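Local coordinates for protein N-acetylmuramoyl-L-alanine amidase XlyA (Bacillus subtilis, PDB 3RDR) that hydrolyses the amide link between N-acetylmuramoyl and L-amino acid residues of bacterial cell-wall peptidoglycan, here as the zinc-containing catalytic domain of an autolysin, at residues T56-F61 and Q70-N75; P20-T25 and N75-H80; F11-A16 and Y49-D54; F61-T66 and I93-C98. One frame throughout, in Å; residues are numbered along the deposited sequence.

All four contacts lie in the one catalytic domain, around its central mixed sheet. Contact 4 pairs the parallel strands 61-63 and 92-97, about 5 Å from the centre of the chain. Contact 1 shares Phe61 with it and lies at the open end of the antiparallel hairpin 61-63/68-70; their centres are about 11 Å apart. Together they bring the side chains of Trp59 and Glu96 within about 8 and 5 Å of the zinc ion. Contact 2 shares Asn75 with contact 1, which is nested within the loop that contact 2 closes. Contact 3 lies farther out, at helix 43-50, about 17 Å from contact 4 between centres; it closes before contact 1 opens.

Contact 1 (T56-F61 and Q70-N75); sequences TTSWHF and QHLPLN
The edge of the His71 ring is turned toward the face of the Trp59 five-membered ring in an offset edge-to-face pair. The ring centroids are 5.2 Å apart and the planes stand at 82°. The two side chains lie side by side and point the same way. Their nitrogens, Trp59 NE1 and His71 NE2, share one outside partner, the hydroxyl of Thr62, which probably fixes the turn of both rings. The side chain of Leu72 crosses that of His60 at about a right angle. Leu72 CD2 sits over one face of the His60 ring, toward the rim, and lies 3.6 Å from Trp59 O. The carbonyl O of Pro73 lies at the edge of the His60 ring. Phe61 and Gln70 lie at the open end of the antiparallel hairpin of strands 61-63 and 68-70, as a non-hydrogen-bonded pair. Beside it His71 N donates to His60 O at 2.9 Å. The Gln70 side chain runs alongside Phe61, with CG anti to the backbone N (chi1 -166°), and Gln70 CG is 3.4 Å from Phe61 CE1. The Gln70 amide is held at both ends: NE2 donates to Leu72 O at 2.6 Å and OE1 bonds to Gln9. Farther along, Leu74 crosses Phe61 at about a right angle, with Leu74 CD2 3.7 Å from Phe61 CE2.

Contact 2 (P20-T25 and N75-H80); sequences PGYAMT and NENGWH
Tyr22 and Asn77 are joined by two hydrogen bonds. Tyr22 N donates to Asn77 OD1 at 3.0 Å, nearly along the C=O axis. In return Asn77 N donates to Tyr22 O at 3.1 Å. Asn77 CG stands between its backbone N and carbonyl carbon (chi1 79°), on the side of Tyr22, and the two side chains lie side by side. A third bond runs from Met24 N to Asn75 O at 2.8 Å. One water accepts from Gly21 N and donates to Glu76 OE1 and Asn77 O. The same Glu76 oxygen makes a salt bridge with Arg19. Farther out, Pro20 packs on Trp79. Pro20 CG lies over the face of the Trp79 five-membered ring in a CH-pi contact, 3.8 Å from its centroid. Asn77 ND2 lies over the same face of Trp79, toward the rim. Trp79 CZ2 meets the edge of the Tyr22 ring, 3.9 Å from Tyr22 CE2. Met24 bends at chi3 (86°), and its CE comes 3.4 Å from Glu76 O. The contact joins the loop before strand 28-33 to the one before helix 87-90. Tyr22 reaches Arg90 of that helix in a cation-pi contact, Trp79 touches Asn89, and Met24 packs on Ile93 of strand 92-97.

Contact 3 (F11-A16 and Y49-D54); sequences FIPVGA and YLKNPD
Ile12 and Leu50 make the apolar part of this contact. Their side chains cross at a slant, with Ile12 CD1 4.0 Å from Leu50 CB. Ile12 CG1 also lies 3.8 Å from the carbonyl Leu50 O. Ile12 CG1 is set beside its own backbone N and anti to the carbonyl carbon (chi1 -70°). Pro13 adds a second apolar touch. Pro13 CD, in the ring, is 4.1 Å from Lys51 CD, and here too the side chains cross at a slant. The methylenes of Lys51 also pass the backbone: Lys51 CG lies 4.2 Å from Ile12 CA and Lys51 CD 3.4 Å from Phe11 O. The lysine chain bends at chi3 (-69°), which places CE, and the amine beyond it makes a salt bridge with Asp10, the residue just before 11-16. The lysine therefore follows the loop with its methylenes and meets a charge at its end.

No hydrogen bond passes directly between the two segments. Each segment has a backbone bond of its own. Ala16 N donates to Pro13 O at 3.1 Å, closing a type II beta turn with Gly15 at positive phi. In the other segment Asn52 N donates to Tyr49 O at 3.0 Å.

The contact joins the loop between strands 7-9 and 28-33 to helix 43-50 and the chain that follows it. Ile12 also pairs by its backbone with His71, and Leu50 packs on the His71 side chain, so both partners border the loop after strand 68-70.

Contact 4 (F61-T66 and I93-C98); sequences FTVDDT and IGIEIC
Phe61 and Val63 exchange four backbone hydrogen bonds with segment 93-98. Phe61 N donates to Gly94 O, and Phe61 O accepts from Glu96 N at 2.7 Å. Val63 N donates to Glu96 O, also at 2.7 Å, and Val63 O accepts from Cys98 N at 2.9 Å. The pairing is parallel, Phe61 with Ile95, Thr62 with Glu96 and Val63 with Ile97, and the strand axes are 22° apart.

On the face that carries Phe61, Ile93 CG2 touches the edge of the phenyl ring, 4.0 Å from Phe61 CD2. Val63 and Ile95 lie side by side and point the same way, with Val63 CG2 3.9 Å from Ile95 CG2. Helix 105-122 covers this face: Leu115 meets Phe61, Asn111 meets Val63 and Ala112 meets Ile97. On the other face, Thr62 CG2 is 3.5 Å from Cys98 SG. Thr62 CG2 stands anti to the backbone N, while OG1 serves the Trp59 and His71 rings of contact 1. Past the strand, Asp64 OD1 accepts from Thr66 N at 2.6 Å, an Asx turn, and OD2 bonds to Ala43 N.

Glu96 is on the Thr62 face. Its chain bends at chi2 (-81°), and its side chain comes about 5 Å from the zinc ion and touches the zinc ligand His32. This is the centre of the mixed sheet of the T7 lysozyme fold, whose zinc is held by His32, His133 and Cys141.

Contact 1 (T56-F61 and Q70-N75)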
loop_
_atom_site.group_PDB
_atom_site.type_symbol
_atom_site.label_atom_id
_atom_site.label_comp_id
_atom_site.label_asym_id
_atom_site.label_seq_id
_atom_site.Cartn_x
_atom_site.Cartn_y
_atom_site.Cartn_z
ATOM N N THR A 56 -7.271 -13.418 -1.098
ATOM C CA THR A 56 -5.927 -13.978 -1.019
ATOM C C THR A 56 -4.825 -12.917 -1.078
ATOM O O THR A 56 -3.671 -13.187 -0.720
ATOM C CB THR A 56 -5.696 -15.011 -2.149
ATOM O OG1 THR A 56 -6.099 -14.447 -3.403
ATOM C CG2 THR A 56 -6.507 -16.287 -1.885
ATOM N N THR A 57 -5.176 -11.713 -1.527
ATOM C CA THR A 57 -4.201 -10.626 -1.615
ATOM C C THR A 57 -4.303 -9.729 -0.383
ATOM O O THR A 57 -5.362 -9.633 0.235
ATOM C CB THR A 57 -4.432 -9.770 -2.895
ATOM O OG1 THR A 57 -4.090 -10.545 -4.052
ATOM C CG2 THR A 57 -3.567 -8.520 -2.879
ATOM N N SER A 58 -3.200 -9.082 -0.018
ATOM C CA SER A 58 -3.207 -8.196 1.140
ATOM C C SER A 58 -2.013 -7.256 1.146
ATOM O O SER A 58 -0.943 -7.586 0.633
ATOM C CB SER A 58 -3.211 -9.008 2.442
ATOM O OG SER A 58 -1.992 -9.714 2.601
ATOM N N TRP A 59 -2.217 -6.079 1.722
ATOM C CA TRP A 59 -1.176 -5.070 1.832
ATOM C C TRP A 59 -1.396 -4.351 3.158
ATOM O O TRP A 59 -2.400 -4.586 3.837
ATOM C CB TRP A 59 -1.232 -4.104 0.640
ATOM C CG TRP A 59 -2.570 -3.510 0.426
ATOM C CD1 TRP A 59 -3.033 -2.329 0.925
ATOM C CD2 TRP A 59 -3.650 -4.083 -0.324
ATOM N NE1 TRP A 59 -4.334 -2.130 0.532
ATOM C CE2 TRP A 59 -4.738 -3.190 -0.235
ATOM C CE3 TRP A 59 -3.802 -5.263 -1.064
ATOM C CZ2 TRP A 59 -5.966 -3.438 -0.860
ATOM C CZ3 TRP A 59 -5.026 -5.510 -1.688
ATOM C CH2 TRP A 59 -6.091 -4.599 -1.578
ATOM N N HIS A 60 -0.476 -3.464 3.520
ATOM C CA HIS A 60 -0.547 -2.783 4.809
ATOM C C HIS A 60 -1.418 -1.539 4.943
ATOM O O HIS A 60 -2.145 -1.399 5.930
ATOM C CB HIS A 60 0.884 -2.465 5.258
ATOM C CG HIS A 60 1.802 -3.643 5.176
ATOM N ND1 HIS A 60 2.028 -4.490 6.243
ATOM C CD2 HIS A 60 2.486 -4.167 4.130
ATOM C CE1 HIS A 60 2.807 -5.484 5.855
ATOM N NE2 HIS A 60 3.098 -5.313 4.579
ATOM N N PHE A 61 -1.353 -0.645 3.961
ATOM C CA PHE A 61 -2.113 0.604 4.011
ATOM C C PHE A 61 -2.890 0.936 2.735
ATOM O O PHE A 61 -2.385 0.764 1.623
ATOM C CB PHE A 61 -1.168 1.787 4.255
ATOM C CG PHE A 61 -0.487 1.790 5.597
ATOM C CD1 PHE A 61 -1.171 2.179 6.742
ATOM C CD2 PHE A 61 0.867 1.484 5.698
ATOM C CE1 PHE A 61 -0.514 2.274 7.968
ATOM C CE2 PHE A 61 1.532 1.577 6.921
ATOM C CZ PHE A 61 0.837 1.974 8.056
ATOM N N GLN A 70 -5.189 0.776 7.966
ATOM C CA GLN A 70 -4.094 -0.191 8.061
ATOM C C GLN A 70 -4.726 -1.567 8.262
ATOM O O GLN A 70 -5.506 -1.773 9.189
ATOM C CB GLN A 70 -3.177 0.140 9.238
ATOM C CG GLN A 70 -1.848 -0.600 9.214
ATOM C CD GLN A 70 -1.037 -0.375 10.478
ATOM O OE1 GLN A 70 -1.128 0.677 11.102
ATOM N NE2 GLN A 70 -0.230 -1.357 10.849
ATOM N N HIS A 71 -4.373 -2.503 7.389
ATOM C CA HIS A 71 -4.936 -3.843 7.418
ATOM C C HIS A 71 -4.020 -4.888 8.038
ATOM O O HIS A 71 -4.458 -5.988 8.370
ATOM C CB HIS A 71 -5.269 -4.263 5.987
ATOM C CG HIS A 71 -5.849 -3.162 5.156
ATOM N ND1 HIS A 71 -7.140 -2.707 5.318
ATOM C CD2 HIS A 71 -5.303 -2.408 4.172
ATOM C CE1 HIS A 71 -7.366 -1.720 4.469
ATOM N NE2 HIS A 71 -6.267 -1.519 3.762
ATOM N N LEU A 72 -2.749 -4.538 8.192
ATOM C CA LEU A 72 -1.753 -5.458 8.726
ATOM C C LEU A 72 -0.749 -4.723 9.605
ATOM O O LEU A 72 -0.470 -3.540 9.387
ATOM C CB LEU A 72 -0.986 -6.097 7.564
ATOM C CG LEU A 72 -1.233 -7.477 6.949
ATOM C CD1 LEU A 72 -2.635 -7.986 7.188
ATOM C CD2 LEU A 72 -0.916 -7.381 5.466
ATOM N N PRO A 73 -0.199 -5.412 10.620
ATOM C CA PRO A 73 0.788 -4.765 11.489
ATOM C C PRO A 73 2.075 -4.690 10.669
ATOM O O PRO A 73 2.309 -5.546 9.814
ATOM C CB PRO A 73 0.892 -5.730 12.673
ATOM C CG PRO A 73 0.603 -7.063 12.051
ATOM C CD PRO A 73 -0.570 -6.740 11.145
ATOM N N LEU A 74 2.906 -3.683 10.917
ATOM C CA LEU A 74 4.134 -3.534 10.146
ATOM C C LEU A 74 5.233 -4.568 10.398
ATOM O O LEU A 74 6.280 -4.527 9.750
ATOM C CB LEU A 74 4.688 -2.116 10.322
ATOM C CG LEU A 74 3.684 -1.013 9.959
ATOM C CD1 LEU A 74 4.407 0.323 9.885
ATOM C CD2 LEU A 74 3.017 -1.325 8.620
ATOM N N ASN A 75 5.007 -5.495 11.326
ATOM C CA ASN A 75 5.999 -6.537 11.586
ATOM C C ASN A 75 5.607 -7.850 10.905
ATOM O O ASN A 75 6.193 -8.897 11.172
ATOM C CB ASN A 75 6.197 -6.762 13.095
ATOM C CG ASN A 75 4.890 -6.949 13.848
ATOM O OD1 ASN A 75 4.049 -7.765 13.480
ATOM N ND2 ASN A 75 4.725 -6.195 14.926
#

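Contact 2 (P20-T25 and N75-H80)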
loop_
_atom_site.group_PDB
_atom_site.type_symbol
_atom_site.label_atom_id
_atom_site.label_comp_id
_atom_site.label_asym_id
_atom_site.label_seq_id
_atom_site.Cartn_x
_atom_site.Cartn_y
_atom_site.Cartn_z
ATOM N N PRO A 20 -0.804 -14.111 5.967
ATOM C CA PRO A 20 0.213 -15.154 6.139
ATOM C C PRO A 20 0.947 -15.050 7.467
ATOM O O PRO A 20 1.336 -16.062 8.044
ATOM C CB PRO A 20 1.130 -14.948 4.930
ATOM C CG PRO A 20 0.973 -13.483 4.626
ATOM C CD PRO A 20 -0.511 -13.290 4.780
ATOM N N GLY A 21 1.148 -13.822 7.935
ATOM C CA GLY A 21 1.804 -13.615 9.214
ATOM C C GLY A 21 3.287 -13.910 9.360
ATOM O O GLY A 21 3.731 -14.247 10.457
ATOM N N TYR A 22 4.065 -13.798 8.286
ATOM C CA TYR A 22 5.500 -14.038 8.408
ATOM C C TYR A 22 6.142 -12.796 9.010
ATOM O O TYR A 22 5.770 -11.671 8.664
ATOM C CB TYR A 22 6.138 -14.317 7.048
ATOM C CG TYR A 22 5.805 -15.673 6.484
ATOM C CD1 TYR A 22 6.240 -16.843 7.117
ATOM C CD2 TYR A 22 5.045 -15.793 5.320
ATOM C CE1 TYR A 22 5.921 -18.100 6.600
ATOM C CE2 TYR A 22 4.722 -17.037 4.798
ATOM C CZ TYR A 22 5.159 -18.188 5.440
ATOM O OH TYR A 22 4.821 -19.416 4.918
ATOM N N ALA A 23 7.094 -12.999 9.918
ATOM C CA ALA A 23 7.783 -11.880 10.549
ATOM C C ALA A 23 8.467 -11.058 9.466
ATOM O O ALA A 23 9.058 -11.609 8.530
ATOM C CB ALA A 23 8.817 -12.388 11.546
ATOM N N MET A 24 8.387 -9.740 9.595
ATOM C CA MET A 24 9.003 -8.863 8.613
ATOM C C MET A 24 9.687 -7.650 9.221
ATOM O O MET A 24 9.173 -7.024 10.141
ATOM C CB MET A 24 7.953 -8.377 7.597
ATOM C CG MET A 24 8.482 -7.340 6.595
ATOM S SD MET A 24 7.249 -6.727 5.401
ATOM C CE MET A 24 6.477 -5.390 6.331
ATOM N N THR A 25 10.862 -7.346 8.688
ATOM C CA THR A 25 11.641 -6.178 9.066
ATOM C C THR A 25 11.723 -5.488 7.702
ATOM O O THR A 25 12.619 -5.766 6.905
ATOM C CB THR A 25 13.050 -6.571 9.570
ATOM O OG1 THR A 25 12.929 -7.279 10.813
ATOM C CG2 THR A 25 13.911 -5.330 9.792
ATOM N N ASN A 75 5.007 -5.495 11.326
ATOM C CA ASN A 75 5.999 -6.537 11.586
ATOM C C ASN A 75 5.607 -7.850 10.905
ATOM O O ASN A 75 6.193 -8.897 11.172
ATOM C CB ASN A 75 6.197 -6.762 13.095
ATOM C CG ASN A 75 4.890 -6.949 13.848
ATOM O OD1 ASN A 75 4.049 -7.765 13.480
ATOM N ND2 ASN A 75 4.725 -6.195 14.926
ATOM N N GLU A 76 4.617 -7.773 10.014
ATOM C CA GLU A 76 4.133 -8.928 9.255
ATOM C C GLU A 76 4.109 -8.596 7.760
ATOM O O GLU A 76 3.971 -7.435 7.382
ATOM C CB GLU A 76 2.722 -9.315 9.699
ATOM C CG GLU A 76 2.654 -10.140 10.977
ATOM C CD GLU A 76 1.228 -10.521 11.343
ATOM O OE1 GLU A 76 0.403 -10.707 10.423
ATOM O OE2 GLU A 76 0.930 -10.649 12.546
ATOM N N ASN A 77 4.235 -9.616 6.917
ATOM C CA ASN A 77 4.220 -9.412 5.468
ATOM C C ASN A 77 2.808 -9.512 4.902
ATOM O O ASN A 77 1.869 -9.928 5.586
ATOM C CB ASN A 77 5.083 -10.466 4.766
ATOM C CG ASN A 77 4.374 -11.807 4.638
ATOM O OD1 ASN A 77 4.028 -12.442 5.639
ATOM N ND2 ASN A 77 4.142 -12.239 3.400
ATOM N N GLY A 78 2.673 -9.127 3.640
ATOM C CA GLY A 78 1.396 -9.212 2.960
ATOM C C GLY A 78 1.682 -9.882 1.631
ATOM O O GLY A 78 2.842 -10.064 1.284
ATOM N N TRP A 79 0.645 -10.275 0.902
ATOM C CA TRP A 79 0.821 -10.894 -0.414
ATOM C C TRP A 79 0.372 -9.836 -1.420
ATOM O O TRP A 79 -0.825 -9.690 -1.657
ATOM C CB TRP A 79 -0.073 -12.128 -0.552
ATOM C CG TRP A 79 0.302 -13.295 0.322
ATOM C CD1 TRP A 79 -0.556 -14.099 1.014
ATOM C CD2 TRP A 79 1.616 -13.832 0.537
ATOM N NE1 TRP A 79 0.136 -15.103 1.642
ATOM C CE2 TRP A 79 1.470 -14.966 1.368
ATOM C CE3 TRP A 79 2.900 -13.468 0.107
ATOM C CZ2 TRP A 79 2.558 -15.740 1.781
ATOM C CZ3 TRP A 79 3.983 -14.235 0.515
ATOM C CH2 TRP A 79 3.805 -15.362 1.347
ATOM N N HIS A 80 1.312 -9.107 -2.018
ATOM C CA HIS A 80 0.926 -8.048 -2.948
ATOM C C HIS A 80 1.910 -7.721 -4.064
ATOM O O HIS A 80 1.508 -7.181 -5.094
ATOM C CB HIS A 80 0.658 -6.770 -2.152
ATOM C CG HIS A 80 1.842 -6.302 -1.365
ATOM N ND1 HIS A 80 2.783 -5.436 -1.879
ATOM C CD2 HIS A 80 2.283 -6.645 -0.130
ATOM C CE1 HIS A 80 3.754 -5.269 -0.997
ATOM N NE2 HIS A 80 3.473 -5.992 0.073
HETATM O O HOH W 1 0.397 -11.191 7.588
#

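Contact 3 (F11-A16 and Y49-D54)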
loop_
_atom_site.group_PDB
_atom_site.type_symbol
_atom_site.label_atom_id
_atom_site.label_comp_id
_atom_site.label_asym_id
_atom_site.label_seq_id
_atom_site.Cartn_x
_atom_site.Cartn_y
_atom_site.Cartn_z
ATOM N N PHE A 11 -7.304 -4.382 11.322
ATOM C CA PHE A 11 -6.598 -5.565 10.857
ATOM C C PHE A 11 -7.420 -6.735 10.353
ATOM O O PHE A 11 -8.549 -6.976 10.789
ATOM C CB PHE A 11 -5.658 -6.077 11.956
ATOM C CG PHE A 11 -4.533 -5.133 12.294
ATOM C CD1 PHE A 11 -3.633 -5.447 13.313
ATOM C CD2 PHE A 11 -4.378 -3.928 11.609
ATOM C CE1 PHE A 11 -2.598 -4.576 13.645
ATOM C CE2 PHE A 11 -3.348 -3.051 11.932
ATOM C CZ PHE A 11 -2.455 -3.374 12.952
ATOM N N ILE A 12 -6.820 -7.453 9.411
ATOM C CA ILE A 12 -7.397 -8.651 8.835
ATOM C C ILE A 12 -7.244 -9.644 9.985
ATOM O O ILE A 12 -6.221 -9.639 10.672
ATOM C CB ILE A 12 -6.554 -9.120 7.630
ATOM C CG1 ILE A 12 -6.722 -8.138 6.464
ATOM C CG2 ILE A 12 -6.941 -10.530 7.235
ATOM C CD1 ILE A 12 -5.687 -8.313 5.359
ATOM N N PRO A 13 -8.250 -10.500 10.223
ATOM C CA PRO A 13 -8.095 -11.446 11.335
ATOM C C PRO A 13 -6.932 -12.429 11.218
ATOM O O PRO A 13 -6.615 -12.928 10.135
ATOM C CB PRO A 13 -9.459 -12.142 11.391
ATOM C CG PRO A 13 -9.942 -12.068 9.970
ATOM C CD PRO A 13 -9.559 -10.664 9.566
ATOM N N VAL A 14 -6.295 -12.692 12.354
ATOM C CA VAL A 14 -5.178 -13.626 12.426
ATOM C C VAL A 14 -5.622 -14.973 11.870
ATOM O O VAL A 14 -6.740 -15.410 12.117
ATOM C CB VAL A 14 -4.718 -13.804 13.891
ATOM C CG1 VAL A 14 -3.740 -14.965 14.007
ATOM C CG2 VAL A 14 -4.072 -12.518 14.386
ATOM N N GLY A 15 -4.753 -15.622 11.101
ATOM C CA GLY A 15 -5.095 -16.917 10.540
ATOM C C GLY A 15 -5.822 -16.901 9.204
ATOM O O GLY A 15 -6.011 -17.952 8.588
ATOM N N ALA A 16 -6.237 -15.723 8.747
ATOM C CA ALA A 16 -6.942 -15.620 7.471
ATOM C C ALA A 16 -5.985 -15.972 6.337
ATOM O O ALA A 16 -4.770 -15.859 6.485
ATOM C CB ALA A 16 -7.489 -14.199 7.281
ATOM N N TYR A 49 -13.377 -5.187 2.467
ATOM C CA TYR A 49 -13.128 -6.229 1.484
ATOM C C TYR A 49 -12.026 -7.200 1.918
ATOM O O TYR A 49 -12.184 -8.421 1.820
ATOM C CB TYR A 49 -12.736 -5.616 0.141
ATOM C CG TYR A 49 -12.118 -6.629 -0.799
ATOM C CD1 TYR A 49 -12.906 -7.571 -1.459
ATOM C CD2 TYR A 49 -10.737 -6.684 -0.984
ATOM C CE1 TYR A 49 -12.332 -8.546 -2.283
ATOM C CE2 TYR A 49 -10.152 -7.654 -1.802
ATOM C CZ TYR A 49 -10.956 -8.581 -2.447
ATOM O OH TYR A 49 -10.383 -9.554 -3.246
ATOM N N LEU A 50 -10.909 -6.657 2.390
ATOM C CA LEU A 50 -9.778 -7.484 2.802
ATOM C C LEU A 50 -10.080 -8.480 3.918
ATOM O O LEU A 50 -9.358 -9.466 4.082
ATOM C CB LEU A 50 -8.586 -6.594 3.191
ATOM C CG LEU A 50 -7.876 -5.915 2.008
ATOM C CD1 LEU A 50 -6.781 -4.977 2.498
ATOM C CD2 LEU A 50 -7.282 -6.986 1.099
ATOM N N LYS A 51 -11.144 -8.242 4.674
ATOM C CA LYS A 51 -11.498 -9.149 5.756
ATOM C C LYS A 51 -12.400 -10.304 5.327
ATOM O O LYS A 51 -12.770 -11.138 6.148
ATOM C CB LYS A 51 -12.118 -8.368 6.918
ATOM C CG LYS A 51 -11.132 -7.372 7.523
ATOM C CD LYS A 51 -11.436 -7.026 8.974
ATOM C CE LYS A 51 -12.698 -6.210 9.113
ATOM N NZ LYS A 51 -12.882 -5.730 10.513
ATOM N N ASN A 52 -12.743 -10.363 4.042
ATOM C CA ASN A 52 -13.564 -11.459 3.530
ATOM C C ASN A 52 -12.691 -12.710 3.529
ATOM O O ASN A 52 -11.587 -12.699 2.991
ATOM C CB ASN A 52 -14.051 -11.172 2.105
ATOM C CG ASN A 52 -15.378 -10.436 2.076
ATOM O OD1 ASN A 52 -16.314 -10.805 2.784
ATOM N ND2 ASN A 52 -15.473 -9.404 1.243
ATOM N N PRO A 53 -13.179 -13.809 4.130
ATOM C CA PRO A 53 -12.461 -15.085 4.223
ATOM C C PRO A 53 -11.880 -15.649 2.932
ATOM O O PRO A 53 -10.933 -16.433 2.973
ATOM C CB PRO A 53 -13.504 -16.022 4.836
ATOM C CG PRO A 53 -14.280 -15.104 5.719
ATOM C CD PRO A 53 -14.477 -13.897 4.826
ATOM N N ASP A 54 -12.438 -15.260 1.792
ATOM C CA ASP A 54 -11.954 -15.781 0.517
ATOM C C ASP A 54 -10.891 -14.957 -0.211
ATOM O O ASP A 54 -10.389 -15.381 -1.249
ATOM C CB ASP A 54 -13.136 -16.037 -0.422
ATOM C CG ASP A 54 -14.301 -15.108 -0.158
ATOM O OD1 ASP A 54 -14.083 -13.882 -0.129
ATOM O OD2 ASP A 54 -15.436 -15.608 0.018
#

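Contact 4 (F61-T66 and I93-C98)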
loop_
_atom_site.group_PDB
_atom_site.type_symbol
_atom_site.label_atom_id
_atom_site.label_comp_id
_atom_site.label_asym_id
_atom_site.label_seq_id
_atom_site.Cartn_x
_atom_site.Cartn_y
_atom_site.Cartn_z
ATOM N N PHE A 61 -1.353 -0.645 3.961
ATOM C CA PHE A 61 -2.113 0.604 4.011
ATOM C C PHE A 61 -2.890 0.936 2.735
ATOM O O PHE A 61 -2.385 0.764 1.623
ATOM C CB PHE A 61 -1.168 1.787 4.255
ATOM C CG PHE A 61 -0.487 1.790 5.597
ATOM C CD1 PHE A 61 -1.171 2.179 6.742
ATOM C CD2 PHE A 61 0.867 1.484 5.698
ATOM C CE1 PHE A 61 -0.514 2.274 7.968
ATOM C CE2 PHE A 61 1.532 1.577 6.921
ATOM C CZ PHE A 61 0.837 1.974 8.056
ATOM N N THR A 62 -4.115 1.420 2.904
ATOM C CA THR A 62 -4.917 1.867 1.773
ATOM C C THR A 62 -5.131 3.352 2.056
ATOM O O THR A 62 -5.546 3.731 3.155
ATOM C CB THR A 62 -6.269 1.156 1.667
ATOM O OG1 THR A 62 -6.057 -0.246 1.456
ATOM C CG2 THR A 62 -7.057 1.718 0.474
ATOM N N VAL A 63 -4.828 4.185 1.069
ATOM C CA VAL A 63 -4.932 5.631 1.211
ATOM C C VAL A 63 -5.931 6.270 0.250
ATOM O O VAL A 63 -5.875 6.019 -0.951
ATOM C CB VAL A 63 -3.545 6.299 0.942
ATOM C CG1 VAL A 63 -3.617 7.807 1.209
ATOM C CG2 VAL A 63 -2.463 5.648 1.789
ATOM N N ASP A 64 -6.860 7.072 0.769
ATOM C CA ASP A 64 -7.783 7.796 -0.105
ATOM C C ASP A 64 -7.602 9.281 0.203
ATOM O O ASP A 64 -6.682 9.643 0.944
ATOM C CB ASP A 64 -9.253 7.347 0.047
ATOM C CG ASP A 64 -9.823 7.590 1.428
ATOM O OD1 ASP A 64 -9.525 8.638 2.029
ATOM O OD2 ASP A 64 -10.604 6.734 1.899
ATOM N N ASP A 65 -8.444 10.143 -0.359
ATOM C CA ASP A 65 -8.293 11.582 -0.144
ATOM C C ASP A 65 -8.680 12.077 1.242
ATOM O O ASP A 65 -8.423 13.232 1.590
ATOM C CB ASP A 65 -9.080 12.359 -1.209
ATOM C CG ASP A 65 -10.591 12.220 -1.061
ATOM O OD1 ASP A 65 -11.066 11.346 -0.303
ATOM O OD2 ASP A 65 -11.313 12.990 -1.729
ATOM N N THR A 66 -9.274 11.203 2.042
ATOM C CA THR A 66 -9.711 11.589 3.373
ATOM C C THR A 66 -8.931 10.937 4.508
ATOM O O THR A 66 -8.506 11.612 5.444
ATOM C CB THR A 66 -11.205 11.264 3.562
ATOM O OG1 THR A 66 -11.960 11.882 2.512
ATOM C CG2 THR A 66 -11.703 11.780 4.902
ATOM N N ILE A 93 6.649 -2.766 2.840
ATOM C CA ILE A 93 5.345 -2.331 3.303
ATOM C C ILE A 93 4.551 -1.976 2.052
ATOM O O ILE A 93 4.981 -1.135 1.259
ATOM C CB ILE A 93 5.466 -1.087 4.200
ATOM C CG1 ILE A 93 6.306 -1.421 5.438
ATOM C CG2 ILE A 93 4.084 -0.597 4.609
ATOM C CD1 ILE A 93 6.627 -0.217 6.310
ATOM N N GLY A 94 3.414 -2.638 1.863
ATOM C CA GLY A 94 2.584 -2.372 0.703
ATOM C C GLY A 94 1.563 -1.269 0.941
ATOM O O GLY A 94 0.845 -1.281 1.952
ATOM N N ILE A 95 1.506 -0.315 0.012
ATOM C CA ILE A 95 0.567 0.803 0.095
ATOM C C ILE A 95 -0.295 0.911 -1.162
ATOM O O ILE A 95 0.217 0.906 -2.285
ATOM C CB ILE A 95 1.292 2.172 0.275
ATOM C CG1 ILE A 95 2.081 2.198 1.588
ATOM C CG2 ILE A 95 0.268 3.306 0.309
ATOM C CD1 ILE A 95 3.368 1.428 1.541
ATOM N N GLU A 96 -1.606 1.009 -0.970
ATOM C CA GLU A 96 -2.522 1.153 -2.095
ATOM C C GLU A 96 -3.097 2.561 -2.079
ATOM O O GLU A 96 -3.452 3.078 -1.017
ATOM C CB GLU A 96 -3.666 0.133 -2.004
ATOM C CG GLU A 96 -3.337 -1.245 -2.568
ATOM C CD GLU A 96 -3.471 -1.316 -4.088
ATOM O OE1 GLU A 96 -3.593 -0.253 -4.735
ATOM O OE2 GLU A 96 -3.444 -2.440 -4.637
ATOM N N ILE A 97 -3.178 3.181 -3.250
ATOM C CA ILE A 97 -3.741 4.522 -3.371
ATOM C C ILE A 97 -5.034 4.385 -4.168
ATOM O O ILE A 97 -5.034 3.855 -5.276
ATOM C CB ILE A 97 -2.775 5.483 -4.100
ATOM C CG1 ILE A 97 -1.468 5.598 -3.310
ATOM C CG2 ILE A 97 -3.410 6.873 -4.224
ATOM C CD1 ILE A 97 -0.438 6.516 -3.951
ATOM N N CYS A 98 -6.136 4.857 -3.591
ATOM C CA CYS A 98 -7.448 4.759 -4.226
ATOM C C CYS A 98 -7.670 5.688 -5.422
ATOM O O CYS A 98 -7.020 6.728 -5.553
ATOM C CB CYS A 98 -8.544 5.005 -3.182
ATOM S SG CYS A 98 -8.594 3.787 -1.824
#